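Local coordinates for thioesterase superfamily protein (Sulfolobus solfataricus, PDB 2GF6) that probably hydrolyses fatty acyl-CoA thioesters as a hot-dog-fold member of the 4-hydroxybenzoyl-CoA thioesterase family, and is seen here with coenzyme A bound, at residues A[5-17]-A[31-44]. Residues are numbered along the deposited sequence; the frame is centred on the assembly and turned at random.
Sequences IEYVFEDVVRIYD and RFFTNTIEKFIKEK
Arg31 leaves the helix with CG anti to the backbone N (chi1 -172°), runs on extended through CD, then bends at chi3 (79°), which turns its guanidinium side-on to the carboxylate of Asp17. Arg31 NE donates to Asp17 OD1 at 2.9 Å, using the syn lone pair, while its NH2 reaches Asp17 OD2, also at 2.9 Å; both oxygens lie close to the guanidinium plane. The backbone N of Arg14 also donates to Asp17 OD2, so three donors hold this carboxylate and should fix its rotation. The NH1/NH2 end of the guanidinium meets Asp11, whose carboxylate stands nearly perpendicular to it; the bond from Arg31 NH1 to Asp11 OD2 (3.2 Å) is weak and well bent from a straight line. Asp11 OD2 is also met by Asn35 ND2, while its OD1 takes the backbone N of Val12.

Farther along the helix, the Phe9 ring lies over the turn at Asn35 and Thr36, its CZ 3.5 Å from Asn35 CB, with Lys39 CD at its edge. Bent at chi3 and chi4, Lys39 brings NZ to the carbonyls Ile5 O and Val8 O through weak bonds, and to Glu43 OE1 in a salt bridge. A water linking Glu6 O to Thr36 O bridges the two backbones; farther out, Tyr7 and Phe40 pack, their rings 29° from parallel but slid apart.

The contact lays helix 26-45 of the hot-dog fold against strand 8-12, which pairs antiparallel with strand 76-85. Asn35 OD1 bonds Tyr16 OH of the second subunit, and Arg14 NE forms a salt bridge with Glu38 of that subunit. With two carboxylates around the buried Arg31, its positive charge is probably well compensated, and the close approach of Arg14 is probably offset by Asp11, which both arginines share.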
loop_
_atom_site.group_PDB
_atom_site.type_symbol
_atom_site.label_atom_id
_atom_site.label_comp_id
_atom_site.label_asym_id
_atom_site.label_seq_id
_atom_site.Cartn_x
_atom_site.Cartn_y
_atom_site.Cartn_z
ATOM N N ILE A 5 -4.113 0.438 -29.575
ATOM C CA ILE A 5 -2.997 0.604 -28.647
ATOM C C ILE A 5 -3.397 1.326 -27.338
ATOM O O ILE A 5 -2.794 1.101 -26.300
ATOM C CB ILE A 5 -1.771 1.277 -29.325
ATOM C CG1 ILE A 5 -0.565 1.297 -28.382
ATOM C CG2 ILE A 5 -2.071 2.721 -29.783
ATOM C CD1 ILE A 5 -0.230 -0.057 -27.737
ATOM N N GLU A 6 -4.423 2.169 -27.371
ATOM C CA GLU A 6 -4.903 2.833 -26.135
ATOM C C GLU A 6 -5.430 1.840 -25.127
ATOM O O GLU A 6 -5.577 2.169 -23.943
ATOM C CB GLU A 6 -6.062 3.809 -26.388
ATOM C CG GLU A 6 -6.019 4.542 -27.670
ATOM C CD GLU A 6 -6.717 3.786 -28.742
ATOM O OE1 GLU A 6 -7.940 4.009 -28.877
ATOM O OE2 GLU A 6 -6.043 2.999 -29.454
ATOM N N TYR A 7 -5.789 0.656 -25.615
ATOM C CA TYR A 7 -6.517 -0.301 -24.829
ATOM C C TYR A 7 -5.594 -1.344 -24.260
ATOM O O TYR A 7 -6.049 -2.148 -23.470
ATOM C CB TYR A 7 -7.601 -0.970 -25.683
ATOM C CG TYR A 7 -8.621 0.016 -26.228
ATOM C CD1 TYR A 7 -9.494 0.688 -25.377
ATOM C CD2 TYR A 7 -8.705 0.281 -27.569
ATOM C CE1 TYR A 7 -10.409 1.602 -25.862
ATOM C CE2 TYR A 7 -9.618 1.193 -28.063
ATOM C CZ TYR A 7 -10.473 1.850 -27.210
ATOM O OH TYR A 7 -11.402 2.753 -27.701
ATOM N N VAL A 8 -4.318 -1.338 -24.678
ATOM C CA VAL A 8 -3.317 -2.328 -24.255
ATOM C C VAL A 8 -2.265 -1.668 -23.361
ATOM O O VAL A 8 -1.658 -0.667 -23.743
ATOM C CB VAL A 8 -2.587 -2.971 -25.474
ATOM C CG1 VAL A 8 -1.787 -4.214 -25.050
ATOM C CG2 VAL A 8 -3.567 -3.342 -26.582
ATOM N N PHE A 9 -2.044 -2.246 -22.186
ATOM C CA PHE A 9 -1.003 -1.796 -21.259
ATOM C C PHE A 9 -0.185 -2.972 -20.758
ATOM O O PHE A 9 -0.755 -3.991 -20.392
ATOM C CB PHE A 9 -1.651 -1.104 -20.050
ATOM C CG PHE A 9 -0.655 -0.577 -19.046
ATOM C CD1 PHE A 9 0.045 0.586 -19.300
ATOM C CD2 PHE A 9 -0.429 -1.243 -17.857
ATOM C CE1 PHE A 9 0.964 1.081 -18.395
ATOM C CE2 PHE A 9 0.495 -0.765 -16.946
ATOM C CZ PHE A 9 1.202 0.403 -17.223
ATOM N N GLU A 10 1.139 -2.825 -20.696
ATOM C CA GLU A 10 1.984 -3.882 -20.148
ATOM C C GLU A 10 2.691 -3.462 -18.872
ATOM O O GLU A 10 3.132 -2.316 -18.745
ATOM C CB GLU A 10 3.024 -4.338 -21.169
ATOM C CG GLU A 10 2.464 -4.537 -22.533
ATOM C CD GLU A 10 3.370 -5.377 -23.371
ATOM O OE1 GLU A 10 4.481 -4.920 -23.704
ATOM O OE2 GLU A 10 2.964 -6.516 -23.664
ATOM N N ASP A 11 2.790 -4.409 -17.931
ATOM C CA ASP A 11 3.401 -4.162 -16.634
ATOM C C ASP A 11 4.092 -5.436 -16.144
ATOM O O ASP A 11 3.989 -6.483 -16.759
ATOM C CB ASP A 11 2.351 -3.674 -15.629
ATOM C CG ASP A 11 2.875 -2.542 -14.730
ATOM O OD1 ASP A 11 4.078 -2.575 -14.372
ATOM O OD2 ASP A 11 2.092 -1.612 -14.407
ATOM N N VAL A 12 4.817 -5.321 -15.043
ATOM C CA VAL A 12 5.603 -6.429 -14.485
ATOM C C VAL A 12 5.333 -6.480 -12.977
ATOM O O VAL A 12 5.201 -5.424 -12.326
ATOM C CB VAL A 12 7.124 -6.256 -14.817
ATOM C CG1 VAL A 12 7.691 -4.996 -14.164
ATOM C CG2 VAL A 12 7.935 -7.471 -14.416
ATOM N N VAL A 13 5.189 -7.693 -12.445
ATOM C CA VAL A 13 4.904 -7.869 -11.029
ATOM C C VAL A 13 6.157 -7.631 -10.195
ATOM O O VAL A 13 7.202 -8.221 -10.444
ATOM C CB VAL A 13 4.299 -9.276 -10.709
ATOM C CG1 VAL A 13 3.945 -9.410 -9.212
ATOM C CG2 VAL A 13 3.020 -9.518 -11.526
ATOM N N ARG A 14 6.012 -6.756 -9.200
ATOM C CA ARG A 14 7.113 -6.214 -8.409
ATOM C C ARG A 14 6.993 -6.720 -6.964
ATOM O O ARG A 14 5.970 -7.268 -6.551
ATOM C CB ARG A 14 7.085 -4.684 -8.439
ATOM C CG ARG A 14 8.191 -4.036 -9.224
ATOM C CD ARG A 14 7.957 -4.041 -10.708
ATOM N NE ARG A 14 8.894 -3.151 -11.412
ATOM C CZ ARG A 14 8.553 -2.292 -12.375
ATOM N NH1 ARG A 14 7.282 -2.192 -12.798
ATOM N NH2 ARG A 14 9.482 -1.529 -12.923
ATOM N N ILE A 15 8.048 -6.549 -6.186
ATOM C CA ILE A 15 8.021 -7.026 -4.792
ATOM C C ILE A 15 6.915 -6.364 -3.981
ATOM O O ILE A 15 6.277 -6.980 -3.118
ATOM C CB ILE A 15 9.408 -6.813 -4.098
ATOM C CG1 ILE A 15 9.423 -7.506 -2.742
ATOM C CG2 ILE A 15 9.802 -5.288 -4.017
ATOM C CD1 ILE A 15 9.129 -8.978 -2.818
ATOM N N TYR A 16 6.681 -5.095 -4.251
ATOM C CA TYR A 16 5.631 -4.397 -3.553
ATOM C C TYR A 16 4.234 -4.796 -4.086
ATOM O O TYR A 16 3.207 -4.336 -3.569
ATOM C CB TYR A 16 5.852 -2.872 -3.613
ATOM C CG TYR A 16 6.139 -2.320 -4.994
ATOM C CD1 TYR A 16 5.111 -2.137 -5.915
ATOM C CD2 TYR A 16 7.419 -1.931 -5.367
ATOM C CE1 TYR A 16 5.353 -1.645 -7.179
ATOM C CE2 TYR A 16 7.674 -1.434 -6.664
ATOM C CZ TYR A 16 6.620 -1.293 -7.560
ATOM O OH TYR A 16 6.818 -0.791 -8.847
ATOM N N ASP A 17 4.173 -5.634 -5.121
ATOM C CA ASP A 17 2.858 -6.162 -5.569
ATOM C C ASP A 17 2.446 -7.453 -4.888
ATOM O O ASP A 17 1.334 -7.940 -5.093
ATOM C CB ASP A 17 2.848 -6.387 -7.088
ATOM C CG ASP A 17 3.012 -5.092 -7.863
ATOM O OD1 ASP A 17 2.396 -4.078 -7.463
ATOM O OD2 ASP A 17 3.783 -5.101 -8.831
ATOM N N ARG A 31 -3.296 -1.446 -8.945
ATOM C CA ARG A 31 -2.163 -0.765 -9.502
ATOM C C ARG A 31 -2.241 -0.983 -10.983
ATOM O O ARG A 31 -2.077 -0.080 -11.748
ATOM C CB ARG A 31 -0.825 -1.281 -8.941
ATOM C CG ARG A 31 0.367 -0.410 -9.395
ATOM C CD ARG A 31 1.708 -0.759 -8.764
ATOM N NE ARG A 31 2.357 -1.919 -9.367
ATOM C CZ ARG A 31 2.917 -1.967 -10.580
ATOM N NH1 ARG A 31 2.875 -0.941 -11.417
ATOM N NH2 ARG A 31 3.504 -3.093 -10.972
ATOM N N PHE A 32 -2.515 -2.209 -11.390
ATOM C CA PHE A 32 -2.435 -2.517 -12.809
ATOM C C PHE A 32 -3.549 -1.825 -13.601
ATOM O O PHE A 32 -3.287 -1.294 -14.675
ATOM C CB PHE A 32 -2.501 -4.029 -13.056
ATOM C CG PHE A 32 -1.511 -4.824 -12.248
ATOM C CD1 PHE A 32 -0.193 -4.402 -12.098
ATOM C CD2 PHE A 32 -1.903 -6.007 -11.637
ATOM C CE1 PHE A 32 0.723 -5.159 -11.359
ATOM C CE2 PHE A 32 -1.016 -6.745 -10.876
ATOM C CZ PHE A 32 0.304 -6.325 -10.747
ATOM N N PHE A 33 -4.792 -1.889 -13.114
ATOM C CA PHE A 33 -5.905 -1.423 -13.922
ATOM C C PHE A 33 -5.977 0.117 -13.925
ATOM O O PHE A 33 -6.289 0.731 -14.969
ATOM C CB PHE A 33 -7.214 -2.187 -13.596
ATOM C CG PHE A 33 -7.837 -1.901 -12.252
ATOM C CD1 PHE A 33 -8.247 -0.618 -11.888
ATOM C CD2 PHE A 33 -8.157 -2.948 -11.404
ATOM C CE1 PHE A 33 -8.877 -0.379 -10.666
ATOM C CE2 PHE A 33 -8.796 -2.712 -10.181
ATOM C CZ PHE A 33 -9.160 -1.424 -9.821
ATOM N N THR A 34 -5.573 0.734 -12.807
ATOM C CA THR A 34 -5.401 2.204 -12.733
ATOM C C THR A 34 -4.388 2.704 -13.764
ATOM O O THR A 34 -4.657 3.624 -14.511
ATOM C CB THR A 34 -4.995 2.628 -11.298
ATOM O OG1 THR A 34 -5.961 2.094 -10.404
ATOM C CG2 THR A 34 -4.971 4.178 -11.134
ATOM N N ASN A 35 -3.227 2.065 -13.830
ATOM C CA ASN A 35 -2.278 2.392 -14.869
ATOM C C ASN A 35 -2.900 2.212 -16.245
ATOM O O ASN A 35 -2.713 3.037 -17.143
ATOM C CB ASN A 35 -1.030 1.522 -14.751
ATOM C CG ASN A 35 -0.176 1.869 -13.549
ATOM O OD1 ASN A 35 -0.229 2.991 -13.026
ATOM N ND2 ASN A 35 0.623 0.908 -13.107
ATOM N N THR A 36 -3.635 1.124 -16.435
ATOM C CA THR A 36 -4.232 0.884 -17.766
ATOM C C THR A 36 -5.235 1.998 -18.110
ATOM O O THR A 36 -5.209 2.568 -19.232
ATOM C CB THR A 36 -4.878 -0.510 -17.844
ATOM O OG1 THR A 36 -3.899 -1.492 -17.513
ATOM C CG2 THR A 36 -5.408 -0.815 -19.222
ATOM N N ILE A 37 -6.106 2.320 -17.156
ATOM C CA ILE A 37 -7.148 3.346 -17.358
ATOM C C ILE A 37 -6.535 4.743 -17.489
ATOM O O ILE A 37 -6.913 5.517 -18.373
ATOM C CB ILE A 37 -8.188 3.335 -16.251
ATOM C CG1 ILE A 37 -8.995 2.042 -16.337
ATOM C CG2 ILE A 37 -9.113 4.546 -16.400
ATOM C CD1 ILE A 37 -9.755 1.689 -15.087
ATOM N N GLU A 38 -5.570 5.043 -16.634
ATOM C CA GLU A 38 -4.895 6.307 -16.705
ATOM C C GLU A 38 -4.283 6.483 -18.083
ATOM O O GLU A 38 -4.409 7.553 -18.653
ATOM C CB GLU A 38 -3.822 6.432 -15.628
ATOM C CG GLU A 38 -3.098 7.764 -15.680
ATOM C CD GLU A 38 -2.223 8.061 -14.471
ATOM O OE1 GLU A 38 -2.050 7.215 -13.548
ATOM O OE2 GLU A 38 -1.711 9.184 -14.437
ATOM N N LYS A 39 -3.631 5.441 -18.622
ATOM C CA LYS A 39 -2.957 5.584 -19.926
ATOM C C LYS A 39 -3.976 5.799 -21.038
ATOM O O LYS A 39 -3.812 6.666 -21.898
ATOM C CB LYS A 39 -2.078 4.355 -20.233
ATOM C CG LYS A 39 -1.225 4.510 -21.492
ATOM C CD LYS A 39 -0.512 3.198 -21.923
ATOM C CE LYS A 39 -1.485 2.156 -22.483
ATOM N NZ LYS A 39 -1.713 2.261 -23.978
ATOM N N PHE A 40 -5.042 5.004 -21.008
ATOM C CA PHE A 40 -6.127 5.155 -21.961
ATOM C C PHE A 40 -6.677 6.585 -22.000
ATOM O O PHE A 40 -6.836 7.168 -23.070
ATOM C CB PHE A 40 -7.256 4.166 -21.655
ATOM C CG PHE A 40 -8.514 4.467 -22.388
ATOM C CD1 PHE A 40 -8.649 4.132 -23.711
ATOM C CD2 PHE A 40 -9.560 5.124 -21.754
ATOM C CE1 PHE A 40 -9.805 4.417 -24.386
ATOM C CE2 PHE A 40 -10.723 5.414 -22.423
ATOM C CZ PHE A 40 -10.851 5.059 -23.741
ATOM N N ILE A 41 -6.989 7.128 -20.828
ATOM C CA ILE A 41 -7.584 8.465 -20.756
ATOM C C ILE A 41 -6.623 9.500 -21.336
ATOM O O ILE A 41 -7.025 10.400 -22.093
ATOM C CB ILE A 41 -7.996 8.803 -19.287
ATOM C CG1 ILE A 41 -9.215 7.969 -18.884
ATOM C CG2 ILE A 41 -8.319 10.296 -19.118
ATOM C CD1 ILE A 41 -10.455 8.140 -19.792
ATOM N N LYS A 42 -5.336 9.336 -21.027
ATOM C CA LYS A 42 -4.326 10.264 -21.494
ATOM C C LYS A 42 -4.294 10.249 -22.998
ATOM O O LYS A 42 -4.376 11.290 -23.624
ATOM C CB LYS A 42 -2.961 9.880 -20.958
ATOM C CG LYS A 42 -1.848 10.845 -21.348
ATOM C CD LYS A 42 -0.481 10.160 -21.287
ATOM C CE LYS A 42 0.274 10.498 -20.020
ATOM N NZ LYS A 42 1.189 11.647 -20.277
ATOM N N GLU A 43 -4.183 9.053 -23.572
ATOM C CA GLU A 43 -4.066 8.909 -25.027
ATOM C C GLU A 43 -5.376 9.202 -25.799
ATOM O O GLU A 43 -5.352 9.759 -26.897
ATOM C CB GLU A 43 -3.553 7.507 -25.371
ATOM C CG GLU A 43 -2.127 7.270 -24.921
ATOM C CD GLU A 43 -1.631 5.813 -25.078
ATOM O OE1 GLU A 43 -2.450 4.872 -25.238
ATOM O OE2 GLU A 43 -0.392 5.615 -25.004
ATOM N N LYS A 44 -6.519 8.829 -25.247
ATOM C CA LYS A 44 -7.787 9.010 -25.984
ATOM C C LYS A 44 -8.405 10.410 -25.794
ATOM O O LYS A 44 -8.950 10.987 -26.730
ATOM C CB LYS A 44 -8.778 7.913 -25.561
ATOM C CG LYS A 44 -10.207 7.990 -26.204
ATOM C CD LYS A 44 -10.217 7.703 -27.716
ATOM C CE LYS A 44 -10.026 6.221 -28.051
ATOM N NZ LYS A 44 -9.904 6.031 -29.542
HETATM O O HOH W 1 -4.410 1.547 -21.730
#